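Local coordinates for protein diadenosine Tetraphosphate Hydrolase (Caenorhabditis elegans, PDB 1KTG) that hydrolyses diadenosine tetraphosphate asymmetrically to AMP and ATP as a monomeric Nudix enzyme dependent on divalent metal ions, at residues H31-K36 with V85-A90. Numbering follows the deposited sequence.
Sequences HWTPPK and VKYWLA. With MG (magnesium ion), chain F; AMP (adenosine monophosphate), chain J.
K36 and P34 both pack against the phenol end of Y87, and the lysine runs on past V85 to the phosphate of the bound AMP. Its CB approaches the Y87 ring obliquely, nearest CE2. CG, set between the backbone N and the carbonyl carbon (chi1 64°), comes closest to the tyrosine, with K36 CG 3.4 Å from Y87 OH. CD faces both that hydroxyl and V85, the valine meeting it through one methyl, V85 CG1 to K36 CD at 4.1 Å. The chain bends at chi2 (94°) and again at chi4 (63°), the latter turning the amine away from strand 81-92, with CE close to the phosphate oxygens. Four acceptors surround K36 NZ, more than its three protons can serve separately: O1P of AMP at 2.6 Å, T33 OG1 at 3.2 Å and two magnesium-bound waters, the longer contacts, to T33 OG1 and one water, probably being shared or weak. The P34 side chain runs at about a right angle to that of Y87, P34 CG lying 3.9 Å from Y87 CE2, and M124 of helix 122-137 touches both. Strand 32-38, part of the mixed sheet of the Nudix fold, leads into the Nudix box, whose E56 shares the magnesium ion with K36 O (2.0 Å from the metal). An alanine in place of K36 would probably deprive O1P of one of its donors, with the lysine's charge, and open a gap beside Y87 OH and the V85 methyl. T33 OG1 in turn donates to P34 O at 2.7 Å, which probably fixes the hydroxyl's rotation and presents its oxygen to the lysine. O1P has a second donor in H31 NE2, 2.5 Å away in the imidazole plane, while the ribose C2' rests over one face of that ring.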
loop_
_atom_site.group_PDB
_atom_site.type_symbol
_atom_site.label_atom_id
_atom_site.label_comp_id
_atom_site.label_asym_id
_atom_site.label_seq_id
_atom_site.Cartn_x
_atom_site.Cartn_y
_atom_site.Cartn_z
ATOM N N HIS A 31 -5.735 -11.603 4.122
ATOM C CA HIS A 31 -4.351 -11.203 3.887
ATOM C C HIS A 31 -4.179 -9.711 4.120
ATOM O O HIS A 31 -5.144 -8.953 4.196
ATOM C CB HIS A 31 -3.939 -11.537 2.465
ATOM C CG HIS A 31 -4.822 -10.913 1.442
ATOM N ND1 HIS A 31 -6.174 -11.161 1.390
ATOM C CD2 HIS A 31 -4.561 -10.025 0.457
ATOM C CE1 HIS A 31 -6.709 -10.465 0.404
ATOM N NE2 HIS A 31 -5.751 -9.765 -0.178
ATOM N N TRP A 32 -2.922 -9.308 4.212
ATOM C CA TRP A 32 -2.547 -7.937 4.493
ATOM C C TRP A 32 -1.836 -7.281 3.306
ATOM O O TRP A 32 -0.906 -7.845 2.748
ATOM C CB TRP A 32 -1.566 -7.925 5.673
ATOM C CG TRP A 32 -2.069 -8.442 6.999
ATOM C CD1 TRP A 32 -2.278 -9.746 7.358
ATOM C CD2 TRP A 32 -2.367 -7.661 8.159
ATOM N NE1 TRP A 32 -2.701 -9.820 8.665
ATOM C CE2 TRP A 32 -2.764 -8.551 9.180
ATOM C CE3 TRP A 32 -2.343 -6.292 8.440
ATOM C CZ2 TRP A 32 -3.137 -8.117 10.441
ATOM C CZ3 TRP A 32 -2.711 -5.864 9.687
ATOM C CH2 TRP A 32 -3.100 -6.772 10.680
ATOM N N THR A 33 -2.269 -6.081 2.941
ATOM C CA THR A 33 -1.615 -5.310 1.887
ATOM C C THR A 33 -1.711 -3.848 2.267
ATOM O O THR A 33 -2.481 -3.488 3.159
ATOM C CB THR A 33 -2.304 -5.478 0.519
ATOM O OG1 THR A 33 -3.495 -4.680 0.487
ATOM C CG2 THR A 33 -2.766 -6.913 0.258
ATOM N N PRO A 34 -0.938 -2.993 1.604
ATOM C CA PRO A 34 -1.110 -1.555 1.786
ATOM C C PRO A 34 -2.441 -1.190 1.141
ATOM O O PRO A 34 -3.021 -2.051 0.478
ATOM C CB PRO A 34 0.073 -0.948 1.005
ATOM C CG PRO A 34 1.022 -2.081 0.805
ATOM C CD PRO A 34 0.152 -3.300 0.665
ATOM N N PRO A 35 -2.932 0.027 1.335
ATOM C CA PRO A 35 -4.201 0.431 0.728
ATOM C C PRO A 35 -4.090 0.313 -0.778
ATOM O O PRO A 35 -3.133 0.815 -1.340
ATOM C CB PRO A 35 -4.351 1.896 1.155
ATOM C CG PRO A 35 -3.396 2.063 2.324
ATOM C CD PRO A 35 -2.313 1.110 2.114
ATOM N N LYS A 36 -5.045 -0.349 -1.427
ATOM C CA LYS A 36 -4.979 -0.535 -2.879
ATOM C C LYS A 36 -6.286 -1.097 -3.405
ATOM O O LYS A 36 -7.041 -1.713 -2.666
ATOM C CB LYS A 36 -3.840 -1.486 -3.248
ATOM C CG LYS A 36 -4.018 -2.892 -2.721
ATOM C CD LYS A 36 -4.681 -3.822 -3.719
ATOM C CE LYS A 36 -4.594 -5.295 -3.277
ATOM N NZ LYS A 36 -5.312 -5.602 -1.992
ATOM N N VAL A 85 -0.826 -4.884 -9.819
ATOM C CA VAL A 85 -1.063 -3.868 -8.803
ATOM C C VAL A 85 0.130 -2.928 -8.801
ATOM O O VAL A 85 1.235 -3.306 -8.416
ATOM C CB VAL A 85 -1.265 -4.448 -7.397
ATOM C CG1 VAL A 85 -1.678 -3.338 -6.417
ATOM C CG2 VAL A 85 -2.323 -5.543 -7.415
ATOM N N LYS A 86 -0.094 -1.706 -9.262
ATOM C CA LYS A 86 0.968 -0.718 -9.275
ATOM C C LYS A 86 0.958 0.065 -7.971
ATOM O O LYS A 86 -0.077 0.596 -7.585
ATOM C CB LYS A 86 0.773 0.249 -10.431
ATOM C CG LYS A 86 1.885 1.274 -10.523
ATOM C CD LYS A 86 1.889 2.017 -11.850
ATOM C CE LYS A 86 3.065 2.965 -11.898
ATOM N NZ LYS A 86 3.139 3.774 -13.150
ATOM N N TYR A 87 2.110 0.139 -7.310
ATOM C CA TYR A 87 2.258 0.883 -6.054
ATOM C C TYR A 87 3.280 2.008 -6.178
ATOM O O TYR A 87 4.345 1.824 -6.761
ATOM C CB TYR A 87 2.803 -0.031 -4.941
ATOM C CG TYR A 87 1.845 -1.071 -4.420
ATOM C CD1 TYR A 87 1.883 -2.376 -4.890
ATOM C CD2 TYR A 87 0.937 -0.758 -3.427
ATOM C CE1 TYR A 87 1.019 -3.331 -4.404
ATOM C CE2 TYR A 87 0.075 -1.707 -2.929
ATOM C CZ TYR A 87 0.114 -2.986 -3.421
ATOM O OH TYR A 87 -0.747 -3.929 -2.915
ATOM N N TRP A 88 2.941 3.150 -5.592
ATOM C CA TRP A 88 3.874 4.251 -5.377
ATOM C C TRP A 88 4.153 4.353 -3.872
ATOM O O TRP A 88 3.289 4.071 -3.057
ATOM C CB TRP A 88 3.273 5.579 -5.822
ATOM C CG TRP A 88 3.279 5.881 -7.283
ATOM C CD1 TRP A 88 4.230 6.588 -7.980
ATOM C CD2 TRP A 88 2.242 5.586 -8.221
ATOM N NE1 TRP A 88 3.864 6.705 -9.296
ATOM C CE2 TRP A 88 2.647 6.097 -9.474
ATOM C CE3 TRP A 88 1.019 4.911 -8.141
ATOM C CZ2 TRP A 88 1.864 5.969 -10.622
ATOM C CZ3 TRP A 88 0.247 4.792 -9.280
ATOM C CH2 TRP A 88 0.675 5.314 -10.503
ATOM N N LEU A 89 5.372 4.753 -3.512
ATOM C CA LEU A 89 5.743 4.979 -2.113
ATOM C C LEU A 89 5.233 6.371 -1.693
ATOM O O LEU A 89 5.329 7.318 -2.446
ATOM C CB LEU A 89 7.268 4.871 -1.961
ATOM C CG LEU A 89 7.848 4.989 -0.551
ATOM C CD1 LEU A 89 7.396 3.834 0.341
ATOM C CD2 LEU A 89 9.364 5.084 -0.586
ATOM N N ALA A 90 4.679 6.490 -0.491
ATOM C CA ALA A 90 4.109 7.752 -0.042
ATOM C C ALA A 90 4.286 7.940 1.457
ATOM O O ALA A 90 3.942 7.057 2.245
ATOM C CB ALA A 90 2.640 7.802 -0.399
HETATM MG MG MG F . -8.470 -2.818 -1.734
HETATM P P AMP J . -6.175 -8.756 -3.402
HETATM O O1P AMP J . -5.500 -8.193 -2.166
HETATM O O2P AMP J . -5.366 -8.439 -4.639
HETATM O O3P AMP J . -7.619 -8.348 -3.397
HETATM O "O5'" AMP J . -6.146 -10.356 -3.212
HETATM C "C5'" AMP J . -6.791 -11.223 -4.139
HETATM C "C4'" AMP J . -6.294 -12.634 -3.887
HETATM O "O4'" AMP J . -4.919 -12.683 -4.251
HETATM C "C3'" AMP J . -6.391 -13.023 -2.420
HETATM O "O3'" AMP J . -6.858 -14.360 -2.319
HETATM C "C2'" AMP J . -4.979 -12.868 -1.880
HETATM O "O2'" AMP J . -4.626 -13.887 -0.957
HETATM C "C1'" AMP J . -4.096 -12.956 -3.114
HETATM N N9 AMP J . -2.942 -12.027 -3.109
HETATM C C8 AMP J . -2.886 -10.764 -2.634
HETATM N N7 AMP J . -1.643 -10.256 -2.828
HETATM C C5 AMP J . -0.898 -11.178 -3.431
HETATM C C6 AMP J . 0.496 -11.263 -3.909
HETATM N N6 AMP J . 1.339 -10.212 -3.758
HETATM N N1 AMP J . 0.895 -12.408 -4.485
HETATM C C2 AMP J . 0.059 -13.458 -4.636
HETATM N N3 AMP J . -1.227 -13.435 -4.218
HETATM C C4 AMP J . -1.747 -12.352 -3.620
HETATM O O HOH W 1 -6.892 -3.257 -0.379
HETATM O O HOH W 2 -7.996 -4.623 -2.704
HETATM O O HOH W 3 -9.826 -3.921 -0.506
#